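Local coordinates for PA0821 (Pseudomonas aeruginosa, PDB 7DRG), which is probably the immunity protein (antitoxin) that neutralises a putative VRR-NUC nuclease effector of the type VI secretion system, at residues W191-A203 with L308-V320. Numbering follows the deposited sequence.
Sequences WDNDEPSEAFMAA and LHGGSHDGELRLV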
loop_
_atom_site.group_PDB
_atom_site.type_symbol
_atom_site.label_atom_id
_atom_site.label_comp_id
_atom_site.label_asym_id
_atom_site.label_seq_id
_atom_site.Cartn_x
_atom_site.Cartn_y
_atom_site.Cartn_z
ATOM N N TRP B 191 3.505 6.817 -17.814
ATOM C CA TRP B 191 4.084 6.314 -16.570
ATOM C C TRP B 191 3.855 7.252 -15.390
ATOM O O TRP B 191 3.828 6.796 -14.240
ATOM C CB TRP B 191 5.582 6.082 -16.768
ATOM C CG TRP B 191 6.196 7.199 -17.549
ATOM C CD1 TRP B 191 6.338 7.270 -18.908
ATOM C CD2 TRP B 191 6.706 8.430 -17.029
ATOM N NE1 TRP B 191 6.917 8.463 -19.262
ATOM C CE2 TRP B 191 7.154 9.194 -18.126
ATOM C CE3 TRP B 191 6.834 8.959 -15.742
ATOM C CZ2 TRP B 191 7.726 10.455 -17.975
ATOM C CZ3 TRP B 191 7.397 10.210 -15.593
ATOM C CH2 TRP B 191 7.837 10.945 -16.702
ATOM N N ASP B 192 3.720 8.559 -15.641
ATOM C CA ASP B 192 3.467 9.475 -14.533
ATOM C C ASP B 192 2.148 9.152 -13.840
ATOM O O ASP B 192 2.015 9.367 -12.630
ATOM C CB ASP B 192 3.476 10.925 -15.017
ATOM C CG ASP B 192 3.494 11.914 -13.870
ATOM O OD1 ASP B 192 4.488 11.927 -13.109
ATOM O OD2 ASP B 192 2.516 12.680 -13.730
ATOM N N ASN B 193 1.167 8.630 -14.586
ATOM C CA ASN B 193 -0.073 8.162 -13.973
ATOM C C ASN B 193 0.145 6.933 -13.109
ATOM O O ASN B 193 -0.670 6.647 -12.224
ATOM C CB ASN B 193 -1.112 7.786 -15.033
ATOM C CG ASN B 193 -1.561 8.959 -15.869
ATOM O OD1 ASN B 193 -1.406 10.115 -15.479
ATOM N ND2 ASN B 193 -2.146 8.662 -17.025
ATOM N N ASP B 194 1.217 6.188 -13.362
ATOM C CA ASP B 194 1.329 4.840 -12.856
ATOM C C ASP B 194 2.447 4.641 -11.849
ATOM O O ASP B 194 2.464 3.600 -11.186
ATOM C CB ASP B 194 1.478 3.878 -14.042
ATOM C CG ASP B 194 0.267 3.936 -14.957
ATOM O OD1 ASP B 194 -0.847 3.625 -14.487
ATOM O OD2 ASP B 194 0.406 4.358 -16.122
ATOM N N GLU B 195 3.351 5.606 -11.691
ATOM C CA GLU B 195 4.286 5.560 -10.570
ATOM C C GLU B 195 3.598 5.357 -9.224
ATOM O O GLU B 195 4.162 4.640 -8.380
ATOM C CB GLU B 195 5.140 6.835 -10.533
ATOM C CG GLU B 195 6.120 6.959 -11.695
ATOM C CD GLU B 195 7.032 8.164 -11.571
ATOM O OE1 GLU B 195 6.668 9.120 -10.852
ATOM O OE2 GLU B 195 8.121 8.155 -12.191
ATOM N N PRO B 196 2.421 5.933 -8.945
ATOM C CA PRO B 196 1.785 5.641 -7.651
ATOM C C PRO B 196 1.484 4.168 -7.442
ATOM O O PRO B 196 1.561 3.688 -6.302
ATOM C CB PRO B 196 0.504 6.485 -7.696
ATOM C CG PRO B 196 0.828 7.599 -8.607
ATOM C CD PRO B 196 1.714 7.012 -9.662
ATOM N N SER B 197 1.125 3.442 -8.506
ATOM C CA SER B 197 0.931 1.999 -8.383
ATOM C C SER B 197 2.222 1.311 -7.969
ATOM O O SER B 197 2.214 0.422 -7.110
ATOM C CB SER B 197 0.419 1.420 -9.702
ATOM O OG SER B 197 -0.782 2.050 -10.117
ATOM N N GLU B 198 3.343 1.713 -8.575
ATOM C CA GLU B 198 4.637 1.158 -8.198
ATOM C C GLU B 198 4.989 1.495 -6.748
ATOM O O GLU B 198 5.501 0.647 -6.009
ATOM C CB GLU B 198 5.705 1.676 -9.164
ATOM C CG GLU B 198 7.101 1.166 -8.887
ATOM C CD GLU B 198 8.102 1.672 -9.909
ATOM O OE1 GLU B 198 8.206 2.900 -10.100
ATOM O OE2 GLU B 198 8.779 0.834 -10.537
ATOM N N ALA B 199 4.692 2.723 -6.312
ATOM C CA ALA B 199 5.017 3.118 -4.943
ATOM C C ALA B 199 4.204 2.320 -3.928
ATOM O O ALA B 199 4.724 1.910 -2.882
ATOM C CB ALA B 199 4.780 4.618 -4.769
ATOM N N PHE B 200 2.927 2.082 -4.230
ATOM C CA PHE B 200 2.074 1.293 -3.349
ATOM C C PHE B 200 2.582 -0.138 -3.240
ATOM O O PHE B 200 2.645 -0.711 -2.146
ATOM C CB PHE B 200 0.644 1.341 -3.888
ATOM C CG PHE B 200 -0.307 0.384 -3.234
ATOM C CD1 PHE B 200 -0.492 0.383 -1.863
ATOM C CD2 PHE B 200 -1.059 -0.480 -4.009
ATOM C CE1 PHE B 200 -1.398 -0.485 -1.269
ATOM C CE2 PHE B 200 -1.961 -1.350 -3.426
ATOM C CZ PHE B 200 -2.128 -1.357 -2.053
HETATM N N MSE B 201 2.980 -0.717 -4.363
HETATM C CA MSE B 201 3.518 -2.065 -4.385
HETATM C C MSE B 201 4.857 -2.170 -3.650
HETATM O O MSE B 201 5.110 -3.154 -2.951
HETATM C CB MSE B 201 3.653 -2.523 -5.835
HETATM C CG MSE B 201 2.328 -2.879 -6.479
HETATM SE SE MSE B 201 1.478 -4.331 -5.496
HETATM C CE MSE B 201 -0.301 -3.645 -5.420
ATOM N N ALA B 202 5.700 -1.147 -3.803
ATOM C CA ALA B 202 7.031 -1.169 -3.202
ATOM C C ALA B 202 6.955 -1.335 -1.693
ATOM O O ALA B 202 7.763 -2.058 -1.098
ATOM C CB ALA B 202 7.782 0.113 -3.551
ATOM N N ALA B 203 5.991 -0.668 -1.054
ATOM C CA ALA B 203 5.855 -0.761 0.392
ATOM C C ALA B 203 5.464 -2.162 0.850
ATOM O O ALA B 203 5.715 -2.510 2.008
ATOM C CB ALA B 203 4.833 0.267 0.880
ATOM N N LEU B 308 12.925 8.623 -6.512
ATOM C CA LEU B 308 12.654 7.547 -7.456
ATOM C C LEU B 308 11.533 7.895 -8.420
ATOM O O LEU B 308 11.497 7.363 -9.537
ATOM C CB LEU B 308 12.294 6.268 -6.697
ATOM C CG LEU B 308 13.488 5.592 -6.019
ATOM C CD1 LEU B 308 13.027 4.665 -4.914
ATOM C CD2 LEU B 308 14.308 4.836 -7.060
ATOM N N HIS B 309 10.627 8.780 -8.008
ATOM C CA HIS B 309 9.424 9.129 -8.747
ATOM C C HIS B 309 9.350 10.639 -8.940
ATOM O O HIS B 309 10.089 11.404 -8.318
ATOM C CB HIS B 309 8.169 8.643 -8.000
ATOM C CG HIS B 309 7.988 7.159 -8.035
ATOM N ND1 HIS B 309 7.293 6.466 -7.067
ATOM C CD2 HIS B 309 8.415 6.236 -8.929
ATOM C CE1 HIS B 309 7.296 5.178 -7.367
ATOM N NE2 HIS B 309 7.964 5.014 -8.496
ATOM N N GLY B 310 8.440 11.067 -9.807
ATOM C CA GLY B 310 8.109 12.473 -9.922
ATOM C C GLY B 310 7.314 12.966 -8.722
ATOM O O GLY B 310 6.958 12.218 -7.811
ATOM N N GLY B 311 7.030 14.266 -8.733
ATOM C CA GLY B 311 6.285 14.864 -7.638
ATOM C C GLY B 311 4.811 14.496 -7.664
ATOM O O GLY B 311 4.237 14.182 -8.706
ATOM N N SER B 312 4.192 14.539 -6.486
ATOM C CA SER B 312 2.773 14.238 -6.362
ATOM C C SER B 312 1.931 15.421 -6.826
ATOM O O SER B 312 2.207 16.574 -6.483
ATOM C CB SER B 312 2.428 13.886 -4.917
ATOM O OG SER B 312 1.058 13.550 -4.794
ATOM N N HIS B 313 0.889 15.127 -7.604
ATOM C CA HIS B 313 0.044 16.172 -8.175
ATOM C C HIS B 313 -1.169 16.483 -7.307
ATOM O O HIS B 313 -1.453 17.654 -7.027
ATOM C CB HIS B 313 -0.429 15.767 -9.575
ATOM C CG HIS B 313 0.681 15.516 -10.543
ATOM N ND1 HIS B 313 1.676 16.438 -10.788
ATOM C CD2 HIS B 313 0.949 14.453 -11.337
ATOM C CE1 HIS B 313 2.513 15.951 -11.687
ATOM N NE2 HIS B 313 2.094 14.747 -12.037
ATOM N N ASP B 314 -1.903 15.451 -6.900
ATOM C CA ASP B 314 -3.176 15.610 -6.204
ATOM C C ASP B 314 -3.300 14.547 -5.117
ATOM O O ASP B 314 -4.306 13.845 -5.004
ATOM C CB ASP B 314 -4.345 15.539 -7.190
ATOM C CG ASP B 314 -5.667 16.031 -6.591
ATOM O OD1 ASP B 314 -5.664 16.612 -5.479
ATOM O OD2 ASP B 314 -6.715 15.837 -7.250
ATOM N N GLY B 315 -2.252 14.415 -4.306
ATOM C CA GLY B 315 -2.277 13.544 -3.153
ATOM C C GLY B 315 -1.867 12.111 -3.405
ATOM O O GLY B 315 -1.937 11.294 -2.480
ATOM N N GLU B 316 -1.441 11.771 -4.618
ATOM C CA GLU B 316 -1.095 10.385 -4.883
ATOM C C GLU B 316 0.276 10.045 -4.301
ATOM O O GLU B 316 1.111 10.917 -4.040
ATOM C CB GLU B 316 -1.118 10.097 -6.382
ATOM C CG GLU B 316 0.030 10.702 -7.158
ATOM C CD GLU B 316 -0.208 12.130 -7.606
ATOM O OE1 GLU B 316 -1.246 12.734 -7.245
ATOM O OE2 GLU B 316 0.659 12.651 -8.336
ATOM N N LEU B 317 0.492 8.746 -4.103
ATOM C CA LEU B 317 1.723 8.244 -3.508
ATOM C C LEU B 317 2.885 8.355 -4.491
ATOM O O LEU B 317 2.751 8.000 -5.667
ATOM C CB LEU B 317 1.526 6.788 -3.093
ATOM C CG LEU B 317 2.309 6.272 -1.891
ATOM C CD1 LEU B 317 1.775 6.910 -0.621
ATOM C CD2 LEU B 317 2.225 4.756 -1.817
ATOM N N ARG B 318 4.024 8.863 -4.015
ATOM C CA ARG B 318 5.238 8.952 -4.824
ATOM C C ARG B 318 6.448 8.722 -3.934
ATOM O O ARG B 318 6.533 9.292 -2.843
ATOM C CB ARG B 318 5.393 10.320 -5.497
ATOM C CG ARG B 318 4.211 10.792 -6.316
ATOM C CD ARG B 318 4.295 10.302 -7.745
ATOM N NE ARG B 318 3.219 10.877 -8.545
ATOM C CZ ARG B 318 3.163 10.839 -9.870
ATOM N NH1 ARG B 318 4.136 10.262 -10.565
ATOM N NH2 ARG B 318 2.136 11.391 -10.504
ATOM N N LEU B 319 7.402 7.925 -4.413
ATOM C CA LEU B 319 8.633 7.695 -3.658
ATOM C C LEU B 319 9.610 8.820 -3.970
ATOM O O LEU B 319 10.429 8.733 -4.888
ATOM C CB LEU B 319 9.222 6.329 -3.980
ATOM C CG LEU B 319 8.445 5.138 -3.431
ATOM C CD1 LEU B 319 9.084 3.855 -3.960
ATOM C CD2 LEU B 319 8.430 5.153 -1.917
ATOM N N VAL B 320 9.524 9.891 -3.185
ATOM C CA VAL B 320 10.380 11.059 -3.321
ATOM C C VAL B 320 11.064 11.323 -1.986
ATOM O O VAL B 320 10.589 10.914 -0.923
ATOM C CB VAL B 320 9.592 12.307 -3.772
ATOM C CG1 VAL B 320 8.886 12.050 -5.097
ATOM C CG2 VAL B 320 8.589 12.715 -2.692
HETATM O O HOH W 1 5.035 13.915 -11.277
HETATM O O HOH W 2 10.351 6.478 -11.936
#
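Asp192 meets two partners from the 308-320 loop. Its OD2 takes the NE2-H of His313 on the syn lone pair at 2.7 Å, within the imidazole plane, while OD1 forms a longer, weak-angled salt bridge to Arg318 NH1 (3.1 Å); a water joins OD1 to Gly311 O. One turn on, Glu195 slides past His309 in the opposite direction, its CB over the centre of the imidazole face in a CH-pi contact. Its OE1 receives both Gly310 N and Arg318 NH1, each at 2.8 Å, the latter bond weak in angle. Pro196 covers one face of the guanidinium, CD over its centre, and CG packs on Glu316 CG at 3.5 Å. At the guanidinium edge, Glu316 OE2 takes both NE and NH2 side-on, fixing the rotation of the group. Glu198 reaches with an extended chain, CG anti to N (chi1 -180°), and OE1 accepts His309 NE2 at 2.7 Å, nearly in the ring plane; ND1 accepts Leu319 N, so the ring's rotation is fixed. Ala199 CB touches the imidazole edge and sits between Leu317 CD2 and Leu319 CG, and Ala202 CB extends this apolar patch to Leu319 CD1, beside Trp322 of the second subunit. With three carboxylates around one buried arginine, its positive charge is probably stabilised, and the network ties the irregular loop to the first turns of the helix near the dimer interface.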